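Long-range contacts in putative metal-dependent hydrolase (Bacillus subtilis, PDB 6KNS), which is a zinc-binding metallo-beta-lactamase fold protein and putative hydrolase, probably related to the short-form tRNA 3'-processing endoribonucleases, though its own substrate is not firmly established: residues A[211-216]-A[233-238]; A[178-183]-A[199-204]; A[80-85]-A[112-117]; A[35-40]-A[129-134]. One frame throughout, in Å; residues are numbered along the deposited sequence.

Contact 1. Residues A[211-216]-A[233-238]; sequences GELLLT and TVFSGE. With CA (calcium ion), chain E.
Glu212 and Glu238 come level where the chain returning from 233-237 swings in beside strand 212-216, and one backbone bond joins the two segments: Leu213 N to Glu238 O, 2.8 Å, nearly straight at the hydrogen (159°). The two glutamate side chains then run side by side in the same direction, their carboxylate planes 38° apart. Two carboxylates this close, OE1 of Glu212 3.7 Å from OE1 of Glu238, would probably repel each other, and the calcium ion bound beside them presumably offsets this. Both oxygens of Glu238 bind the metal, OE1 at 2.5 Å, whereas OE2 of Glu212 meets it indirectly, accepting a hydrogen bond of 2.7 Å from water 1, itself a calcium ligand. Glu238 OE2 is also bonded to Asn240. On the apolar side Phe235 CE2 lies 3.9 Å from Leu213 CB, the ring meeting it obliquely. Gly237 N lies 3.5 Å above the centre of one face of the Phe235 ring. Strand 177-181 flanks 212-216 on one side and strand 238-241 on the other, as the outermost strand of the sheet within this chain, while Ala205 of helix 198-208 touches both Leu213 and Phe235.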
loop_
_atom_site.group_PDB
_atom_site.type_symbol
_atom_site.label_atom_id
_atom_site.label_comp_id
_atom_site.label_asym_id
_atom_site.label_seq_id
_atom_site.Cartn_x
_atom_site.Cartn_y
_atom_site.Cartn_z
ATOM N N GLY A 211 15.797 14.280 -24.061
ATOM C CA GLY A 211 14.928 15.398 -24.363
ATOM C C GLY A 211 14.572 16.193 -23.121
ATOM O O GLY A 211 14.483 17.413 -23.155
ATOM N N GLU A 212 14.323 15.497 -22.021
ATOM C CA GLU A 212 14.093 16.162 -20.763
ATOM C C GLU A 212 14.270 15.184 -19.615
ATOM O O GLU A 212 14.329 13.972 -19.848
ATOM C CB GLU A 212 12.702 16.798 -20.723
ATOM C CG GLU A 212 11.549 15.831 -20.547
ATOM C CD GLU A 212 10.203 16.522 -20.608
ATOM O OE1 GLU A 212 9.770 16.761 -21.743
ATOM O OE2 GLU A 212 9.578 16.781 -19.547
ATOM N N LEU A 213 14.342 15.721 -18.400
ATOM C CA LEU A 213 14.651 14.943 -17.210
ATOM C C LEU A 213 13.566 15.130 -16.145
ATOM O O LEU A 213 13.159 16.262 -15.869
ATOM C CB LEU A 213 16.037 15.328 -16.664
ATOM C CG LEU A 213 16.533 14.683 -15.376
ATOM C CD1 LEU A 213 16.558 13.150 -15.532
ATOM C CD2 LEU A 213 17.905 15.235 -14.957
ATOM N N LEU A 214 13.119 14.010 -15.575
ATOM C CA LEU A 214 12.156 13.982 -14.467
ATOM C C LEU A 214 12.762 13.275 -13.271
ATOM O O LEU A 214 13.110 12.111 -13.352
ATOM C CB LEU A 214 10.863 13.254 -14.861
ATOM C CG LEU A 214 9.740 13.230 -13.812
ATOM C CD1 LEU A 214 9.163 14.637 -13.586
ATOM C CD2 LEU A 214 8.627 12.278 -14.209
ATOM N N LEU A 215 12.887 13.996 -12.169
ATOM C CA LEU A 215 13.511 13.496 -10.983
ATOM C C LEU A 215 12.462 12.876 -10.077
ATOM O O LEU A 215 11.444 13.487 -9.790
ATOM C CB LEU A 215 14.231 14.652 -10.272
ATOM C CG LEU A 215 15.280 15.400 -11.120
ATOM C CD1 LEU A 215 15.867 16.601 -10.327
ATOM C CD2 LEU A 215 16.408 14.469 -11.601
ATOM N N THR A 216 12.724 11.674 -9.587
ATOM C CA THR A 216 11.752 10.949 -8.790
ATOM C C THR A 216 12.444 10.127 -7.664
ATOM O O THR A 216 13.648 10.292 -7.378
ATOM C CB THR A 216 10.880 10.093 -9.742
ATOM O OG1 THR A 216 9.792 9.515 -9.013
ATOM C CG2 THR A 216 11.705 8.971 -10.432
ATOM N N THR A 233 22.656 22.375 -13.027
ATOM C CA THR A 233 24.043 22.861 -13.087
ATOM C C THR A 233 24.809 21.969 -14.048
ATOM O O THR A 233 25.864 22.326 -14.489
ATOM C CB THR A 233 24.758 22.862 -11.728
ATOM O OG1 THR A 233 24.859 21.513 -11.204
ATOM C CG2 THR A 233 24.002 23.769 -10.755
ATOM N N VAL A 234 24.256 20.803 -14.372
ATOM C CA VAL A 234 24.938 19.817 -15.244
ATOM C C VAL A 234 24.199 19.696 -16.579
ATOM O O VAL A 234 24.806 19.763 -17.631
ATOM C CB VAL A 234 25.033 18.436 -14.546
ATOM C CG1 VAL A 234 25.516 17.375 -15.518
ATOM C CG2 VAL A 234 25.994 18.524 -13.327
ATOM N N PHE A 235 22.877 19.589 -16.535
ATOM C CA PHE A 235 22.085 19.351 -17.731
ATOM C C PHE A 235 21.402 20.645 -18.089
ATOM O O PHE A 235 20.804 21.275 -17.231
ATOM C CB PHE A 235 21.094 18.232 -17.429
ATOM C CG PHE A 235 20.093 17.953 -18.503
ATOM C CD1 PHE A 235 20.489 17.558 -19.768
ATOM C CD2 PHE A 235 18.742 17.988 -18.216
ATOM C CE1 PHE A 235 19.538 17.242 -20.759
ATOM C CE2 PHE A 235 17.799 17.686 -19.188
ATOM C CZ PHE A 235 18.201 17.311 -20.466
ATOM N N SER A 236 21.487 21.035 -19.356
ATOM C CA SER A 236 20.923 22.300 -19.808
ATOM C C SER A 236 19.499 22.182 -20.352
ATOM O O SER A 236 18.886 23.193 -20.663
ATOM C CB SER A 236 21.824 22.935 -20.867
ATOM O OG SER A 236 21.625 22.280 -22.096
ATOM N N GLY A 237 18.939 20.983 -20.454
ATOM C CA GLY A 237 17.544 20.882 -20.870
ATOM C C GLY A 237 16.520 21.081 -19.726
ATOM O O GLY A 237 16.837 21.539 -18.622
ATOM N N GLU A 238 15.285 20.734 -20.019
ATOM C CA GLU A 238 14.219 20.810 -19.044
ATOM C C GLU A 238 14.347 19.733 -17.958
ATOM O O GLU A 238 14.543 18.554 -18.251
ATOM C CB GLU A 238 12.870 20.644 -19.743
ATOM C CG GLU A 238 11.676 20.996 -18.848
ATOM C CD GLU A 238 10.332 20.660 -19.491
ATOM O OE1 GLU A 238 10.300 20.282 -20.685
ATOM O OE2 GLU A 238 9.303 20.726 -18.790
HETATM CA CA CA E . 7.849 20.421 -20.891
HETATM O O HOH W 1 7.283 18.229 -19.885
#

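Contact 2. Residues A[178-183]-A[199-204]; sequences LISECN and LEAGRI
Ser180 and Ala201 mark the nearest approach of the two backbones, their CA atoms 6.0 Å apart, where helix 199-204 runs over strand 178-181 in nearly the opposite direction, at 156° with the axes 8.7 Å apart. Small groups permit this closeness. The Ala201 methyl, CB, sits 3.5 Å from Ser180 OG and also touches Ser180 CB. The hydroxyl is spent within its own strand: with OG anti to the backbone N (chi1 -177°), it donates to Glu181 O at 2.8 Å, tilted 19° from that carbonyl's plane. A buried polar atom is thereby satisfied locally, and the helix can lay a methyl group against it. One helical turn further on, larger groups fill the wider gap. Leu178 and Ile204 cross at about a right angle, and Leu178 CD2 meets the branch methyl CG2 of Ile204 at 3.6 Å. Ala205, next in the helix, adds to the cover over Leu178. Beyond the packed pair, the buried carboxylate of Glu181 is held by His195, the backbone N of Met196 and the backbone N of Ser162, and it lies close to the zinc ligands Asp161 and His217, as a second-shell group would. The whole is a beta-alpha-beta crossover, strand 177-181, helix 198-208 and strand 212-216, in which a helix covers one face of a sheet of the metallo-beta-lactamase fold, beside the zinc site.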
loop_
_atom_site.group_PDB
_atom_site.type_symbol
_atom_site.label_atom_id
_atom_site.label_comp_id
_atom_site.label_asym_id
_atom_site.label_seq_id
_atom_site.Cartn_x
_atom_site.Cartn_y
_atom_site.Cartn_z
ATOM N N LEU A 178 13.784 11.075 -19.694
ATOM C CA LEU A 178 14.514 10.242 -18.770
ATOM C C LEU A 178 13.894 10.456 -17.404
ATOM O O LEU A 178 14.003 11.553 -16.856
ATOM C CB LEU A 178 15.982 10.653 -18.702
ATOM C CG LEU A 178 16.838 9.948 -17.646
ATOM C CD1 LEU A 178 16.843 8.433 -17.863
ATOM C CD2 LEU A 178 18.266 10.492 -17.681
ATOM N N ILE A 179 13.296 9.399 -16.872
ATOM C CA ILE A 179 12.852 9.361 -15.501
ATOM C C ILE A 179 13.955 8.712 -14.630
ATOM O O ILE A 179 14.195 7.519 -14.709
ATOM C CB ILE A 179 11.545 8.608 -15.358
ATOM C CG1 ILE A 179 10.502 9.162 -16.354
ATOM C CG2 ILE A 179 11.083 8.719 -13.893
ATOM C CD1 ILE A 179 9.149 8.374 -16.359
ATOM N N SER A 180 14.611 9.536 -13.810
ATOM C CA SER A 180 15.723 9.125 -13.004
ATOM C C SER A 180 15.383 9.253 -11.556
ATOM O O SER A 180 14.859 10.266 -11.114
ATOM C CB SER A 180 16.951 9.995 -13.248
ATOM O OG SER A 180 18.037 9.508 -12.482
ATOM N N GLU A 181 15.713 8.205 -10.823
ATOM C CA GLU A 181 15.699 8.253 -9.398
ATOM C C GLU A 181 16.648 9.393 -8.984
ATOM O O GLU A 181 17.606 9.728 -9.700
ATOM C CB GLU A 181 16.082 6.883 -8.819
ATOM C CG GLU A 181 17.559 6.524 -8.769
ATOM C CD GLU A 181 17.999 6.264 -7.326
ATOM O OE1 GLU A 181 18.348 7.243 -6.608
ATOM O OE2 GLU A 181 17.948 5.080 -6.908
ATOM N N CYS A 182 16.336 10.017 -7.863
ATOM C CA CYS A 182 17.145 11.081 -7.350
ATOM C C CYS A 182 16.939 11.177 -5.858
ATOM O O CYS A 182 16.429 12.157 -5.369
ATOM C CB CYS A 182 16.728 12.365 -8.060
ATOM S SG CYS A 182 17.766 13.778 -7.747
ATOM N N ASN A 183 17.342 10.156 -5.130
ATOM C CA ASN A 183 17.031 10.060 -3.714
ATOM C C ASN A 183 17.937 10.946 -2.843
ATOM O O ASN A 183 17.642 11.117 -1.679
ATOM C CB ASN A 183 17.141 8.595 -3.257
ATOM C CG ASN A 183 16.118 8.238 -2.163
ATOM O OD1 ASN A 183 15.848 9.026 -1.246
ATOM N ND2 ASN A 183 15.536 7.089 -2.277
ATOM N N LEU A 199 23.259 15.572 -9.341
ATOM C CA LEU A 199 24.322 15.741 -10.330
ATOM C C LEU A 199 24.424 14.524 -11.255
ATOM O O LEU A 199 24.670 14.648 -12.461
ATOM C CB LEU A 199 25.659 16.006 -9.647
ATOM C CG LEU A 199 25.694 17.202 -8.679
ATOM C CD1 LEU A 199 27.099 17.360 -8.033
ATOM C CD2 LEU A 199 25.281 18.506 -9.363
ATOM N N GLU A 200 24.204 13.346 -10.677
ATOM C CA GLU A 200 24.317 12.089 -11.413
ATOM C C GLU A 200 23.154 11.913 -12.388
ATOM O O GLU A 200 23.354 11.532 -13.558
ATOM C CB GLU A 200 24.439 10.925 -10.441
ATOM C CG GLU A 200 25.845 10.901 -9.775
ATOM C CD GLU A 200 25.918 10.109 -8.470
ATOM O OE1 GLU A 200 24.884 9.908 -7.790
ATOM O OE2 GLU A 200 27.043 9.717 -8.099
ATOM N N ALA A 201 21.952 12.228 -11.925
ATOM C CA ALA A 201 20.799 12.229 -12.806
ATOM C C ALA A 201 21.074 13.217 -13.956
ATOM O O ALA A 201 20.817 12.916 -15.111
ATOM C CB ALA A 201 19.539 12.595 -12.041
ATOM N N GLY A 202 21.588 14.393 -13.632
ATOM C CA GLY A 202 21.866 15.406 -14.643
ATOM C C GLY A 202 22.872 14.938 -15.680
ATOM O O GLY A 202 22.749 15.215 -16.880
ATOM N N ARG A 203 23.875 14.228 -15.194
ATOM C CA ARG A 203 24.947 13.765 -16.033
ATOM C C ARG A 203 24.409 12.790 -17.055
ATOM O O ARG A 203 24.766 12.860 -18.228
ATOM C CB ARG A 203 26.019 13.103 -15.174
ATOM C CG ARG A 203 27.113 12.464 -16.011
ATOM C CD ARG A 203 28.301 12.047 -15.174
ATOM N NE ARG A 203 29.423 11.664 -16.055
ATOM C CZ ARG A 203 30.458 10.910 -15.709
ATOM N NH1 ARG A 203 30.553 10.394 -14.495
ATOM N NH2 ARG A 203 31.409 10.660 -16.609
ATOM N N ILE A 204 23.513 11.907 -16.620
ATOM C CA ILE A 204 22.925 10.921 -17.534
ATOM C C ILE A 204 22.119 11.609 -18.620
ATOM O O ILE A 204 22.331 11.340 -19.807
ATOM C CB ILE A 204 22.067 9.853 -16.854
ATOM C CG1 ILE A 204 22.904 8.988 -15.899
ATOM C CG2 ILE A 204 21.481 8.965 -17.901
ATOM C CD1 ILE A 204 22.072 8.193 -14.811
#

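Contact 3. Residues A[80-85]-A[112-117]; sequences AKQVGS and KTHTKG
Gln82 and His114 form the tight part of this contact between helix 80-85 and the loop leading into strand 115-117. The imidazole lies flat against the helix, with Gln82 CA 3.6 Å from the ring centroid and only 5° off the ring normal, a CH-pi contact over the face. The Gln82 side chain continues across the ring, CB over the same face and CG 3.5 Å from His114 NE2. Further along the helix, Ser85 CB reaches His114 CE1 at 3.7 Å. Lys81 closes the other end of the histidine, CB to CB at 3.8 Å. The lysine chain then bends at chi2 and chi3 (-66° and -63°), bringing CE to 3.7 Å from His114 O, while NZ goes on to bond to the carbonyl of His92. Lys81 CG also brushes Thr115 CG2, more loosely.

Toward solvent the packing thins. Exposed Lys112 brings CE no nearer than 4.0 Å to Gln82 NE2, the two chains passing at a slant, and no hydrogen bond crosses between the segments. The polar end of Gln82 turns instead to Tyr111, through OE1, and Thr115 OG1 bonds to the carbonyl of Leu109. His114 and Thr115 both face Tyr111 in a classic beta bulge. On another side of the helix, Ala80 and Val83 pack on Phe18 of the second subunit. The chemistry is therefore that of an aromatic face resting on the aliphatic part of a helix: Gln82 OE1 and Lys81 NZ find hydrogen bonds outside the two segments, while mostly carbon atoms meet across it, consistent with cohesion mainly by dispersion and shape.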
loop_
_atom_site.group_PDB
_atom_site.type_symbol
_atom_site.label_atom_id
_atom_site.label_comp_id
_atom_site.label_asym_id
_atom_site.label_seq_id
_atom_site.Cartn_x
_atom_site.Cartn_y
_atom_site.Cartn_z
ATOM N N ALA A 80 -8.047 -7.133 -6.023
ATOM C CA ALA A 80 -8.904 -6.311 -6.889
ATOM C C ALA A 80 -9.334 -7.126 -8.108
ATOM O O ALA A 80 -10.490 -7.073 -8.512
ATOM C CB ALA A 80 -8.199 -5.000 -7.317
ATOM N N LYS A 81 -8.415 -7.892 -8.685
ATOM C CA LYS A 81 -8.764 -8.740 -9.813
ATOM C C LYS A 81 -9.730 -9.833 -9.395
ATOM O O LYS A 81 -10.695 -10.117 -10.113
ATOM C CB LYS A 81 -7.514 -9.340 -10.455
ATOM C CG LYS A 81 -6.642 -8.287 -11.190
ATOM C CD LYS A 81 -7.320 -7.674 -12.407
ATOM C CE LYS A 81 -7.587 -8.734 -13.447
ATOM N NZ LYS A 81 -8.282 -8.162 -14.598
ATOM N N GLN A 82 -9.498 -10.431 -8.226
ATOM C CA GLN A 82 -10.440 -11.419 -7.733
ATOM C C GLN A 82 -11.848 -10.854 -7.519
ATOM O O GLN A 82 -12.836 -11.476 -7.892
ATOM C CB GLN A 82 -9.953 -12.070 -6.453
ATOM C CG GLN A 82 -10.812 -13.264 -5.965
ATOM C CD GLN A 82 -10.123 -13.988 -4.818
ATOM O OE1 GLN A 82 -9.300 -13.400 -4.117
ATOM N NE2 GLN A 82 -10.418 -15.273 -4.643
ATOM N N VAL A 83 -11.951 -9.678 -6.925
ATOM C CA VAL A 83 -13.272 -9.096 -6.721
ATOM C C VAL A 83 -13.918 -8.750 -8.080
ATOM O O VAL A 83 -15.104 -9.007 -8.267
ATOM C CB VAL A 83 -13.225 -7.906 -5.801
ATOM C CG1 VAL A 83 -14.573 -7.105 -5.901
ATOM C CG2 VAL A 83 -12.894 -8.389 -4.351
ATOM N N GLY A 84 -13.127 -8.248 -9.033
ATOM C CA GLY A 84 -13.616 -8.003 -10.400
ATOM C C GLY A 84 -14.264 -9.212 -11.048
ATOM O O GLY A 84 -15.343 -9.128 -11.642
ATOM N N SER A 85 -13.632 -10.364 -10.885
ATOM C CA SER A 85 -14.168 -11.603 -11.438
ATOM C C SER A 85 -15.440 -12.011 -10.728
ATOM O O SER A 85 -16.393 -12.401 -11.357
ATOM C CB SER A 85 -13.116 -12.719 -11.367
ATOM O OG SER A 85 -13.707 -13.984 -11.142
ATOM N N LYS A 112 -4.210 -17.452 -8.543
ATOM C CA LYS A 112 -5.276 -18.196 -9.248
ATOM C C LYS A 112 -5.252 -17.945 -10.735
ATOM O O LYS A 112 -4.195 -18.037 -11.342
ATOM C CB LYS A 112 -6.630 -17.851 -8.646
ATOM C CG LYS A 112 -6.555 -17.762 -7.105
ATOM C CD LYS A 112 -7.775 -18.316 -6.420
ATOM C CE LYS A 112 -7.659 -18.149 -4.897
ATOM N NZ LYS A 112 -8.383 -19.202 -4.162
ATOM N N THR A 113 -6.406 -17.620 -11.312
ATOM C CA THR A 113 -6.513 -17.217 -12.704
ATOM C C THR A 113 -6.633 -15.685 -12.816
ATOM O O THR A 113 -7.005 -15.170 -13.859
ATOM C CB THR A 113 -7.792 -17.857 -13.307
ATOM O OG1 THR A 113 -8.910 -17.468 -12.506
ATOM C CG2 THR A 113 -7.727 -19.412 -13.244
ATOM N N HIS A 114 -6.290 -14.950 -11.752
ATOM C CA HIS A 114 -6.476 -13.506 -11.706
ATOM C C HIS A 114 -5.264 -12.710 -12.156
ATOM O O HIS A 114 -5.407 -11.684 -12.856
ATOM C CB HIS A 114 -6.892 -13.092 -10.296
ATOM C CG HIS A 114 -8.142 -13.767 -9.837
ATOM N ND1 HIS A 114 -9.287 -13.791 -10.606
ATOM C CD2 HIS A 114 -8.419 -14.491 -8.722
ATOM C CE1 HIS A 114 -10.223 -14.479 -9.972
ATOM N NE2 HIS A 114 -9.724 -14.918 -8.830
ATOM N N THR A 115 -4.087 -13.149 -11.710
ATOM C CA THR A 115 -2.831 -12.560 -12.140
ATOM C C THR A 115 -1.835 -13.689 -12.451
ATOM O O THR A 115 -1.881 -14.771 -11.845
ATOM C CB THR A 115 -2.221 -11.559 -11.106
ATOM O OG1 THR A 115 -1.708 -12.269 -9.972
ATOM C CG2 THR A 115 -3.220 -10.485 -10.664
ATOM N N LYS A 116 -0.967 -13.426 -13.414
ATOM C CA LYS A 116 0.013 -14.393 -13.897
ATOM C C LYS A 116 1.385 -13.743 -13.991
ATOM O O LYS A 116 1.609 -12.800 -14.756
ATOM C CB LYS A 116 -0.411 -14.972 -15.269
ATOM C CG LYS A 116 0.505 -16.147 -15.815
ATOM N N GLY A 117 2.316 -14.240 -13.189
ATOM C CA GLY A 117 3.688 -13.767 -13.261
ATOM C C GLY A 117 4.354 -14.248 -14.534
ATOM O O GLY A 117 4.225 -15.392 -14.910
#

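Contact 4. Residues A[35-40]-A[129-134]; sequences YSLLVD and GPFTIT
Tyr35 swings its ring toward Gly129 and Pro130 because CG stands anti to the backbone N (chi1 -160°), while Phe131 CG, anti to the carbonyl carbon (chi1 -59°), starts its ring toward the same tyrosine. Strands 35-39 and 131-134 belong to different sheets and run at 21° with their axes 10.8 Å apart, so side chains must bridge the gap. Over one face of the tyrosine lie Gly129 CA, 3.8 Å from the ring centroid, and Pro130 CD, whose closest approach is 3.5 Å to Tyr35 CG. Glycine lets the turn come this near, since it has no side chain to meet the ring. Phe131 CE2 touches Tyr35 CD1 at 3.9 Å, near the tyrosine plane. Deeper in, Leu37 and Ile133 reach toward each other tip to tip, CD2 to CD1 at 3.9 Å, with Phe131 CD2 beside the same leucine methyl. Tyr35 also touches Asp59, a calcium ligand, whose OD2 accepts a hydrogen bond from Ser36 N. With no hydrogen bond between the two segments, the contact implies that the sheets of this sandwich are joined here by CH-pi and apolar contacts.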
loop_
_atom_site.group_PDB
_atom_site.type_symbol
_atom_site.label_atom_id
_atom_site.label_comp_id
_atom_site.label_asym_id
_atom_site.label_seq_id
_atom_site.Cartn_x
_atom_site.Cartn_y
_atom_site.Cartn_z
ATOM N N TYR A 35 -4.364 0.729 -24.469
ATOM C CA TYR A 35 -3.422 -0.030 -23.653
ATOM C C TYR A 35 -2.925 0.772 -22.461
ATOM O O TYR A 35 -2.585 1.956 -22.614
ATOM C CB TYR A 35 -2.233 -0.487 -24.496
ATOM C CG TYR A 35 -1.473 -1.637 -23.885
ATOM C CD1 TYR A 35 -0.294 -1.403 -23.189
ATOM C CD2 TYR A 35 -1.933 -2.961 -24.011
ATOM C CE1 TYR A 35 0.414 -2.429 -22.628
ATOM C CE2 TYR A 35 -1.218 -4.023 -23.438
ATOM C CZ TYR A 35 -0.041 -3.730 -22.743
ATOM O OH TYR A 35 0.705 -4.686 -22.166
ATOM N N SER A 36 -2.887 0.090 -21.301
ATOM C CA SER A 36 -2.449 0.624 -20.037
ATOM C C SER A 36 -1.439 -0.292 -19.369
ATOM O O SER A 36 -1.772 -1.438 -19.072
ATOM C CB SER A 36 -3.633 0.768 -19.072
ATOM O OG SER A 36 -4.452 1.850 -19.480
ATOM N N LEU A 37 -0.247 0.253 -19.099
ATOM C CA LEU A 37 0.840 -0.466 -18.429
ATOM C C LEU A 37 1.236 0.248 -17.141
ATOM O O LEU A 37 1.535 1.426 -17.167
ATOM C CB LEU A 37 2.075 -0.525 -19.339
ATOM C CG LEU A 37 3.376 -1.145 -18.823
ATOM C CD1 LEU A 37 3.139 -2.619 -18.518
ATOM C CD2 LEU A 37 4.564 -0.909 -19.824
ATOM N N LEU A 38 1.265 -0.476 -16.037
ATOM C CA LEU A 38 1.699 0.074 -14.780
ATOM C C LEU A 38 3.130 -0.387 -14.557
ATOM O O LEU A 38 3.403 -1.578 -14.565
ATOM C CB LEU A 38 0.798 -0.392 -13.617
ATOM C CG LEU A 38 1.258 0.090 -12.224
ATOM C CD1 LEU A 38 1.115 1.585 -12.017
ATOM C CD2 LEU A 38 0.588 -0.661 -11.062
ATOM N N VAL A 39 4.025 0.570 -14.386
ATOM C CA VAL A 39 5.416 0.313 -14.123
ATOM C C VAL A 39 5.645 0.581 -12.636
ATOM O O VAL A 39 5.573 1.725 -12.176
ATOM C CB VAL A 39 6.315 1.195 -15.002
ATOM C CG1 VAL A 39 7.795 1.045 -14.613
ATOM C CG2 VAL A 39 6.096 0.869 -16.486
ATOM N N ASP A 40 5.913 -0.506 -11.905
ATOM C CA ASP A 40 6.022 -0.533 -10.443
ATOM C C ASP A 40 4.694 -0.267 -9.774
ATOM O O ASP A 40 3.804 0.389 -10.356
ATOM C CB ASP A 40 7.185 0.348 -9.896
ATOM C CG ASP A 40 8.558 -0.265 -10.207
ATOM O OD1 ASP A 40 8.604 -1.443 -10.623
ATOM O OD2 ASP A 40 9.588 0.399 -10.068
ATOM N N GLY A 129 1.790 -4.955 -25.515
ATOM C CA GLY A 129 0.854 -4.286 -26.411
ATOM C C GLY A 129 1.654 -3.492 -27.433
ATOM O O GLY A 129 2.505 -4.055 -28.085
ATOM N N PRO A 130 1.425 -2.166 -27.531
ATOM C CA PRO A 130 2.174 -1.354 -28.497
ATOM C C PRO A 130 3.551 -0.915 -27.987
ATOM O O PRO A 130 4.274 -0.228 -28.693
ATOM C CB PRO A 130 1.242 -0.153 -28.742
ATOM C CG PRO A 130 0.471 -0.028 -27.433
ATOM C CD PRO A 130 0.456 -1.371 -26.759
ATOM N N PHE A 131 3.949 -1.341 -26.801
ATOM C CA PHE A 131 5.278 -0.975 -26.295
ATOM C C PHE A 131 6.302 -2.096 -26.482
ATOM O O PHE A 131 5.953 -3.275 -26.459
ATOM C CB PHE A 131 5.239 -0.640 -24.807
ATOM C CG PHE A 131 4.317 0.501 -24.447
ATOM C CD1 PHE A 131 4.522 1.759 -24.945
ATOM C CD2 PHE A 131 3.279 0.297 -23.567
ATOM C CE1 PHE A 131 3.670 2.817 -24.593
ATOM C CE2 PHE A 131 2.433 1.333 -23.195
ATOM C CZ PHE A 131 2.627 2.596 -23.712
ATOM N N THR A 132 7.555 -1.693 -26.677
ATOM C CA THR A 132 8.699 -2.595 -26.682
ATOM C C THR A 132 9.599 -2.097 -25.547
ATOM O O THR A 132 9.949 -0.905 -25.525
ATOM C CB THR A 132 9.449 -2.564 -28.033
ATOM O OG1 THR A 132 8.537 -2.895 -29.087
ATOM C CG2 THR A 132 10.648 -3.538 -28.059
ATOM N N ILE A 133 9.947 -3.006 -24.621
ATOM C CA ILE A 133 10.738 -2.681 -23.437
ATOM C C ILE A 133 12.062 -3.430 -23.508
ATOM O O ILE A 133 12.090 -4.627 -23.824
ATOM C CB ILE A 133 9.973 -3.072 -22.121
ATOM C CG1 ILE A 133 8.552 -2.512 -22.143
ATOM C CG2 ILE A 133 10.713 -2.561 -20.868
ATOM C CD1 ILE A 133 7.767 -2.851 -20.913
ATOM N N THR A 134 13.149 -2.719 -23.225
ATOM C CA THR A 134 14.476 -3.309 -23.059
ATOM C C THR A 134 15.002 -2.881 -21.682
ATOM O O THR A 134 14.494 -1.915 -21.088
ATOM C CB THR A 134 15.485 -2.878 -24.176
ATOM O OG1 THR A 134 15.421 -1.468 -24.346
ATOM C CG2 THR A 134 15.227 -3.606 -25.554
#

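In the fold
Contacts 1 and 2 share one neighbourhood, their centres 8 Å apart: strands 177-181 and 212-216 are adjacent in one sheet, and helix 198-208 packs on both. Contact 2 is fully buried and apolar save for a locally satisfied hydroxyl; contact 1, at the sheet's margin, adds a backbone bond and a calcium ion. Contact 4 joins the two sheets, one of which it shares with contacts 1 and 2 and the other with contact 3. Contact 3 is the surface member, about 39 Å from contact 1 between centres, nested in the chain loop that contact 4 closes. Contact 4, partly buried, pairs CH-pi contacts, found also in contact 3, with aliphatic packing further in.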